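Local coordinates for dipeptide transport protein DPPA (Bacillus subtilis, PDB 1HI9) that removes N-terminal residues by hydrolysis from peptides containing D-amino acids, as a zinc-dependent, self-compartmentalizing decameric aminopeptidase, at residues V56-H60 with S61-N65; N65-V68 with E69-H72; I34-E37 with E38-C42. All coordinates share one frame; numbering follows the deposited sequence.

From the N terminus, contact 3 comes first, spanning successive turns within helix 28-48, where backbone bonds run four residues back along the chain. Contact 1 starts on the last residues of strand 53-58 and closes a beta turn from His-60 to Met-63, and contact 2, sharing Asn-65 with it, closes a further turn before strand 76-80. The three follow in series; none nests inside or crosses another. They are tied together in space instead: Asp-58 of contact 1 holds the backbone of Leu-66, while Thr-36 and Asn-40 of contact 3 bond to the 65-72 loop. Together they join the end of strand 53-58, the zinc-binding His-60 just beyond it, the loop leading to strand 76-80 and helix 28-48.

Contact 1: V56-H60 with S61-N65; sequences VNDSH and SKMNN. With ZN (zinc ion), chain G.
His-60 to Met-63 form a type II' beta turn just beyond strand 53-58, closed by a bond from Met-63 N to His-60 O, modelled at an unusually short 2.5 Å whose exact length is doubtful. The same carbonyl oxygen accepts from Asn-65 ND2 at 2.9 Å. The two donors arrive from opposite faces of the carbonyl plane, and Asn-65 ND2 stands above that plane, off the lone pairs. Asn-65 ND2 also donates to Asp-58 OD1 at 2.9 Å, on the syn side of the carboxylate, so one amide nitrogen bridges strand end and turn. These two side chains cross at about a right angle, their planes 48° apart. Asp-58 OD2 takes the backbone N of Leu-66 and, weakly, that of Asn-65. With CG anti to its backbone N (chi1 172°), the His-60 ring is directed to the metal, and ND1 binds zinc at 2.5 Å with the metal in the ring plane. Asp-8, Glu-10 and a water are further ligands, while NE2 is bonded to Val-21 O, which should limit rotation of the ring. Ser-61 CB of the turn sits over one ring face, 3.8 Å from the centroid and 9° off the normal, a CH-pi contact; Asn-65 CG lies at the edge. Strand 53-58 runs between strands 2-7 and 76-80, and helix 28-48 packs Met-35 against Asp-58 and Asn-65 and bonds Tyr-28 OH to Asn-65 OD1.

Contact 2: N65-V68 with E69-H72; sequences NLMV and EKLH
Met-67 O is gripped by two backbone N-H groups: that of Lys-70 at 2.9 Å, nearly straight at 158°, and more weakly that of Leu-71 at 3.0 Å. Lys-70 N stands above the carbonyl plane of Met-67. The helix-like backbone angles of Val-68 and Glu-69 make residues 67 to 70 a type I beta turn. Glu-69 CG lies between its backbone N and carbonyl carbon (chi1 57°), and a further bend at chi2 turns the carboxylate back to the peptide between Met-67 and Val-68. There OE2 comes within 3.4 Å of Met-67 CB and 3.6 Å of Val-68 CG1. The Val-68 and Glu-69 side chains cross at about a right angle. Although Glu-69 OE2 is also near Val-68 N, the angle there is poor; its strong partner is Arg-30 of the second subunit, in a salt bridge. Met-67 and Lys-70 run side by side in the same direction, and methyl CE of the methionine meets CD of the lysine at 3.5 Å, an apolar touch. Leu-71 CB lies 3.7 Å from Met-67 O, while its side chain, like that of Val-68, packs on Leu-77 of strand 76-80. The chemistry thus divides: backbone bonds fix the turn, Val-68 and Leu-71 pack on strand 76-80, and the Glu-69 carboxylate, folded back on the loop, forms an ionic link between subunits of the decamer.

Contact 3: I34-E37 with E38-C42; sequences IMTE and EANYC
Thr-36 and Asn-40, one turn apart on the alpha-helix 28-48, lie side by side and point the same way, Thr-36 CG2 standing 4.1 Å from Asn-40 ND2. Beneath them Asn-40 N donates to Thr-36 O at 3.0 Å, one of four successive i to i+4 backbone bonds here; the straightest is Ala-39 N to Met-35 O, at 161°. Asn-40 CG is anti to the carbonyl carbon (chi1 -74°), which slants the amide back along the helix toward Thr-36. This paired row faces the 65-72 loop: Thr-36 OG1 bonds to Arg-32 O and Met-67 N, while Asn-40 ND2 bonds to Lys-70 O and OD1, weakly, to His-72 N. With an alanine here in place of Asn-40 both amide bonds go, which would probably leave Lys-70 O without this partner and the loop freer to shift from the helix. Glu-38 points elsewhere, and its OE1 makes a salt bridge with Arg-190 and a bond with Ser-13 OG. Met-35 faces Met-9 and Val-7, near the zinc site. At Tyr-41 the ring meets the helix backbone obliquely, CD1 lying 3.2 Å from Glu-37 O.

Contact 1: V56-H60 with S61-N65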
loop_
_atom_site.group_PDB
_atom_site.type_symbol
_atom_site.label_atom_id
_atom_site.label_comp_id
_atom_site.label_asym_id
_atom_site.label_seq_id
_atom_site.Cartn_x
_atom_site.Cartn_y
_atom_site.Cartn_z
ATOM N N VAL A 56 -28.930 27.957 2.975
ATOM C CA VAL A 56 -27.487 27.792 3.103
ATOM C C VAL A 56 -26.950 26.810 2.070
ATOM O O VAL A 56 -27.289 25.626 2.084
ATOM C CB VAL A 56 -27.107 27.296 4.519
ATOM C CG1 VAL A 56 -25.587 27.299 4.690
ATOM C CG2 VAL A 56 -27.769 28.185 5.567
ATOM N N ASN A 57 -26.105 27.319 1.174
ATOM C CA ASN A 57 -25.507 26.523 0.107
ATOM C C ASN A 57 -24.027 26.249 0.386
ATOM O O ASN A 57 -23.208 27.174 0.430
ATOM C CB ASN A 57 -25.640 27.259 -1.231
ATOM C CG ASN A 57 -25.143 26.437 -2.408
ATOM O OD1 ASN A 57 -24.597 26.974 -3.374
ATOM N ND2 ASN A 57 -25.337 25.137 -2.339
ATOM N N ASP A 58 -23.689 24.979 0.578
ATOM C CA ASP A 58 -22.309 24.580 0.829
ATOM C C ASP A 58 -21.610 24.840 -0.494
ATOM O O ASP A 58 -21.952 24.219 -1.507
ATOM C CB ASP A 58 -22.251 23.087 1.170
ATOM C CG ASP A 58 -20.908 22.664 1.726
ATOM O OD1 ASP A 58 -19.873 23.120 1.190
ATOM O OD2 ASP A 58 -20.889 21.861 2.687
ATOM N N SER A 59 -20.632 25.743 -0.491
ATOM C CA SER A 59 -19.934 26.103 -1.731
ATOM C C SER A 59 -18.472 25.709 -1.829
ATOM O O SER A 59 -17.727 26.311 -2.592
ATOM C CB SER A 59 -20.047 27.612 -1.955
ATOM O OG SER A 59 -21.395 28.020 -1.899
ATOM N N HIS A 60 -18.064 24.686 -1.093
ATOM C CA HIS A 60 -16.670 24.281 -1.112
ATOM C C HIS A 60 -16.417 22.863 -1.624
ATOM O O HIS A 60 -17.051 21.912 -1.170
ATOM C CB HIS A 60 -16.110 24.426 0.303
ATOM C CG HIS A 60 -14.737 23.855 0.477
ATOM N ND1 HIS A 60 -13.628 24.388 -0.142
ATOM C CD2 HIS A 60 -14.293 22.796 1.195
ATOM C CE1 HIS A 60 -12.560 23.686 0.188
ATOM N NE2 HIS A 60 -12.936 22.714 0.999
ATOM N N SER A 61 -15.488 22.732 -2.566
ATOM C CA SER A 61 -15.105 21.425 -3.096
ATOM C C SER A 61 -16.297 20.508 -3.432
ATOM O O SER A 61 -17.070 20.808 -4.347
ATOM C CB SER A 61 -14.171 20.751 -2.080
ATOM O OG SER A 61 -13.577 19.566 -2.588
ATOM N N LYS A 62 -16.439 19.394 -2.707
ATOM C CA LYS A 62 -17.538 18.456 -2.947
ATOM C C LYS A 62 -18.825 18.954 -2.318
ATOM O O LYS A 62 -19.861 18.303 -2.412
ATOM C CB LYS A 62 -17.213 17.058 -2.402
ATOM C CG LYS A 62 -16.008 16.439 -3.056
ATOM C CD LYS A 62 -16.182 16.380 -4.563
ATOM C CE LYS A 62 -14.833 16.232 -5.261
ATOM N NZ LYS A 62 -14.971 16.175 -6.743
ATOM N N MET A 63 -18.737 20.105 -1.661
ATOM C CA MET A 63 -19.883 20.755 -1.031
ATOM C C MET A 63 -20.712 19.864 -0.106
ATOM O O MET A 63 -21.937 19.975 -0.035
ATOM C CB MET A 63 -20.749 21.376 -2.132
ATOM C CG MET A 63 -19.940 22.329 -3.003
ATOM S SD MET A 63 -20.704 22.704 -4.599
ATOM C CE MET A 63 -19.601 23.961 -5.230
ATOM N N ASN A 64 -20.022 18.984 0.607
ATOM C CA ASN A 64 -20.655 18.089 1.564
ATOM C C ASN A 64 -19.907 18.252 2.894
ATOM O O ASN A 64 -19.742 17.301 3.673
ATOM C CB ASN A 64 -20.590 16.632 1.073
ATOM C CG ASN A 64 -19.177 16.187 0.723
ATOM O OD1 ASN A 64 -18.192 16.859 1.061
ATOM N ND2 ASN A 64 -19.068 15.038 0.057
ATOM N N ASN A 65 -19.480 19.490 3.140
ATOM C CA ASN A 65 -18.708 19.861 4.327
ATOM C C ASN A 65 -19.567 20.278 5.519
ATOM O O ASN A 65 -19.365 19.805 6.638
ATOM C CB ASN A 65 -17.762 21.012 3.976
ATOM C CG ASN A 65 -17.071 20.808 2.654
ATOM O OD1 ASN A 65 -16.204 19.951 2.533
ATOM N ND2 ASN A 65 -17.465 21.588 1.640
HETATM ZN ZN ZN G . -13.247 26.545 -1.386
HETATM O O HOH W 1 -13.120 27.352 -3.799
#

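Contact 2: N65-V68 with E69-H72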
loop_
_atom_site.group_PDB
_atom_site.type_symbol
_atom_site.label_atom_id
_atom_site.label_comp_id
_atom_site.label_asym_id
_atom_site.label_seq_id
_atom_site.Cartn_x
_atom_site.Cartn_y
_atom_site.Cartn_z
ATOM N N ASN A 65 -19.480 19.490 3.140
ATOM C CA ASN A 65 -18.708 19.861 4.327
ATOM C C ASN A 65 -19.567 20.278 5.519
ATOM O O ASN A 65 -19.365 19.805 6.638
ATOM C CB ASN A 65 -17.762 21.012 3.976
ATOM C CG ASN A 65 -17.071 20.808 2.654
ATOM O OD1 ASN A 65 -16.204 19.951 2.533
ATOM N ND2 ASN A 65 -17.465 21.588 1.640
ATOM N N LEU A 66 -20.507 21.187 5.288
ATOM C CA LEU A 66 -21.384 21.621 6.367
ATOM C C LEU A 66 -22.080 20.382 6.921
ATOM O O LEU A 66 -22.572 19.549 6.160
ATOM C CB LEU A 66 -22.408 22.627 5.848
ATOM C CG LEU A 66 -21.817 23.991 5.488
ATOM C CD1 LEU A 66 -22.876 24.853 4.832
ATOM C CD2 LEU A 66 -21.270 24.656 6.738
ATOM N N MET A 67 -22.110 20.257 8.242
ATOM C CA MET A 67 -22.718 19.086 8.871
ATOM C C MET A 67 -24.201 19.291 9.113
ATOM O O MET A 67 -24.603 20.084 9.963
ATOM C CB MET A 67 -21.988 18.762 10.172
ATOM C CG MET A 67 -20.488 18.666 9.978
ATOM S SD MET A 67 -19.624 17.928 11.335
ATOM C CE MET A 67 -19.482 19.276 12.484
ATOM N N VAL A 68 -25.013 18.558 8.361
ATOM C CA VAL A 68 -26.459 18.690 8.454
ATOM C C VAL A 68 -27.010 18.448 9.862
ATOM O O VAL A 68 -28.007 19.051 10.246
ATOM C CB VAL A 68 -27.154 17.755 7.436
ATOM C CG1 VAL A 68 -26.939 16.303 7.829
ATOM C CG2 VAL A 68 -28.632 18.092 7.354
ATOM N N GLU A 69 -26.348 17.590 10.632
ATOM C CA GLU A 69 -26.801 17.297 11.983
ATOM C C GLU A 69 -26.425 18.364 13.016
ATOM O O GLU A 69 -26.876 18.311 14.164
ATOM C CB GLU A 69 -26.279 15.923 12.444
ATOM C CG GLU A 69 -24.763 15.757 12.396
ATOM C CD GLU A 69 -24.253 15.249 11.054
ATOM O OE1 GLU A 69 -23.996 14.023 10.931
ATOM O OE2 GLU A 69 -24.113 16.074 10.121
ATOM N N LYS A 70 -25.606 19.335 12.622
ATOM C CA LYS A 70 -25.205 20.394 13.546
ATOM C C LYS A 70 -25.546 21.797 13.068
ATOM O O LYS A 70 -25.371 22.762 13.806
ATOM C CB LYS A 70 -23.712 20.304 13.849
ATOM C CG LYS A 70 -23.365 19.290 14.937
ATOM C CD LYS A 70 -21.861 19.097 15.034
ATOM C CE LYS A 70 -21.473 18.303 16.272
ATOM N NZ LYS A 70 -21.704 19.075 17.534
ATOM N N LEU A 71 -26.040 21.915 11.842
ATOM C CA LEU A 71 -26.394 23.222 11.313
ATOM C C LEU A 71 -27.664 23.700 12.004
ATOM O O LEU A 71 -28.426 22.888 12.524
ATOM C CB LEU A 71 -26.626 23.141 9.802
ATOM C CG LEU A 71 -26.702 24.477 9.065
ATOM C CD1 LEU A 71 -25.312 25.098 9.006
ATOM C CD2 LEU A 71 -27.260 24.276 7.666
ATOM N N HIS A 72 -27.883 25.013 12.016
ATOM C CA HIS A 72 -29.068 25.593 12.644
ATOM C C HIS A 72 -30.279 24.873 12.065
ATOM O O HIS A 72 -30.498 24.883 10.851
ATOM C CB HIS A 72 -29.146 27.093 12.355
ATOM C CG HIS A 72 -30.117 27.833 13.225
ATOM N ND1 HIS A 72 -31.471 27.571 13.226
ATOM C CD2 HIS A 72 -29.927 28.836 14.120
ATOM C CE1 HIS A 72 -32.072 28.381 14.081
ATOM N NE2 HIS A 72 -31.159 29.158 14.637
#

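Contact 3: I34-E37 with E38-C42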
loop_
_atom_site.group_PDB
_atom_site.type_symbol
_atom_site.label_atom_id
_atom_site.label_comp_id
_atom_site.label_asym_id
_atom_site.label_seq_id
_atom_site.Cartn_x
_atom_site.Cartn_y
_atom_site.Cartn_z
ATOM N N ILE A 34 -15.790 23.642 12.652
ATOM C CA ILE A 34 -15.661 25.086 12.813
ATOM C C ILE A 34 -16.491 25.809 11.745
ATOM O O ILE A 34 -17.162 26.802 12.031
ATOM C CB ILE A 34 -14.177 25.497 12.716
ATOM C CG1 ILE A 34 -13.408 24.831 13.860
ATOM C CG2 ILE A 34 -14.034 27.023 12.762
ATOM C CD1 ILE A 34 -11.900 24.876 13.715
ATOM N N MET A 35 -16.449 25.292 10.519
ATOM C CA MET A 35 -17.195 25.865 9.403
ATOM C C MET A 35 -18.698 25.881 9.672
ATOM O O MET A 35 -19.372 26.875 9.426
ATOM C CB MET A 35 -16.931 25.065 8.128
ATOM C CG MET A 35 -17.743 25.524 6.922
ATOM S SD MET A 35 -17.505 24.440 5.516
ATOM C CE MET A 35 -18.194 25.377 4.193
ATOM N N THR A 36 -19.219 24.759 10.157
ATOM C CA THR A 36 -20.637 24.659 10.452
ATOM C C THR A 36 -21.012 25.646 11.552
ATOM O O THR A 36 -22.018 26.347 11.454
ATOM C CB THR A 36 -21.006 23.235 10.880
ATOM O OG1 THR A 36 -20.724 22.337 9.802
ATOM C CG2 THR A 36 -22.489 23.142 11.235
ATOM N N GLU A 37 -20.190 25.722 12.590
ATOM C CA GLU A 37 -20.477 26.639 13.678
ATOM C C GLU A 37 -20.386 28.090 13.243
ATOM O O GLU A 37 -21.183 28.916 13.689
ATOM C CB GLU A 37 -19.551 26.352 14.853
ATOM C CG GLU A 37 -19.846 24.991 15.457
ATOM C CD GLU A 37 -19.011 24.686 16.669
ATOM O OE1 GLU A 37 -17.764 24.775 16.573
ATOM O OE2 GLU A 37 -19.605 24.354 17.715
ATOM N N GLU A 38 -19.432 28.396 12.366
ATOM C CA GLU A 38 -19.269 29.754 11.864
ATOM C C GLU A 38 -20.545 30.181 11.152
ATOM O O GLU A 38 -21.031 31.286 11.350
ATOM C CB GLU A 38 -18.085 29.840 10.892
ATOM C CG GLU A 38 -17.926 31.217 10.248
ATOM C CD GLU A 38 -16.464 31.653 10.136
ATOM O OE1 GLU A 38 -15.726 31.556 11.136
ATOM O OE2 GLU A 38 -16.050 32.113 9.054
ATOM N N ALA A 39 -21.083 29.287 10.333
ATOM C CA ALA A 39 -22.308 29.571 9.609
ATOM C C ALA A 39 -23.480 29.772 10.574
ATOM O O ALA A 39 -24.341 30.623 10.340
ATOM C CB ALA A 39 -22.622 28.432 8.629
ATOM N N ASN A 40 -23.517 28.986 11.650
ATOM C CA ASN A 40 -24.598 29.109 12.616
ATOM C C ASN A 40 -24.650 30.507 13.213
ATOM O O ASN A 40 -25.735 31.045 13.428
ATOM C CB ASN A 40 -24.476 28.064 13.732
ATOM C CG ASN A 40 -24.864 26.663 13.269
ATOM O OD1 ASN A 40 -25.675 26.493 12.354
ATOM N ND2 ASN A 40 -24.298 25.655 13.916
ATOM N N TYR A 41 -23.493 31.109 13.464
ATOM C CA TYR A 41 -23.499 32.452 14.033
ATOM C C TYR A 41 -24.287 33.400 13.129
ATOM O O TYR A 41 -25.140 34.156 13.599
ATOM C CB TYR A 41 -22.077 32.978 14.223
ATOM C CG TYR A 41 -21.363 32.390 15.411
ATOM C CD1 TYR A 41 -20.285 31.534 15.237
ATOM C CD2 TYR A 41 -21.744 32.720 16.711
ATOM C CE1 TYR A 41 -19.591 31.024 16.323
ATOM C CE2 TYR A 41 -21.058 32.212 17.810
ATOM C CZ TYR A 41 -19.976 31.364 17.608
ATOM O OH TYR A 41 -19.262 30.869 18.678
ATOM N N CYS A 42 -24.019 33.341 11.827
ATOM C CA CYS A 42 -24.716 34.205 10.879
ATOM C C CYS A 42 -26.189 33.855 10.743
ATOM O O CYS A 42 -27.047 34.738 10.690
ATOM C CB CYS A 42 -24.042 34.144 9.508
ATOM S SG CYS A 42 -22.333 34.750 9.525
#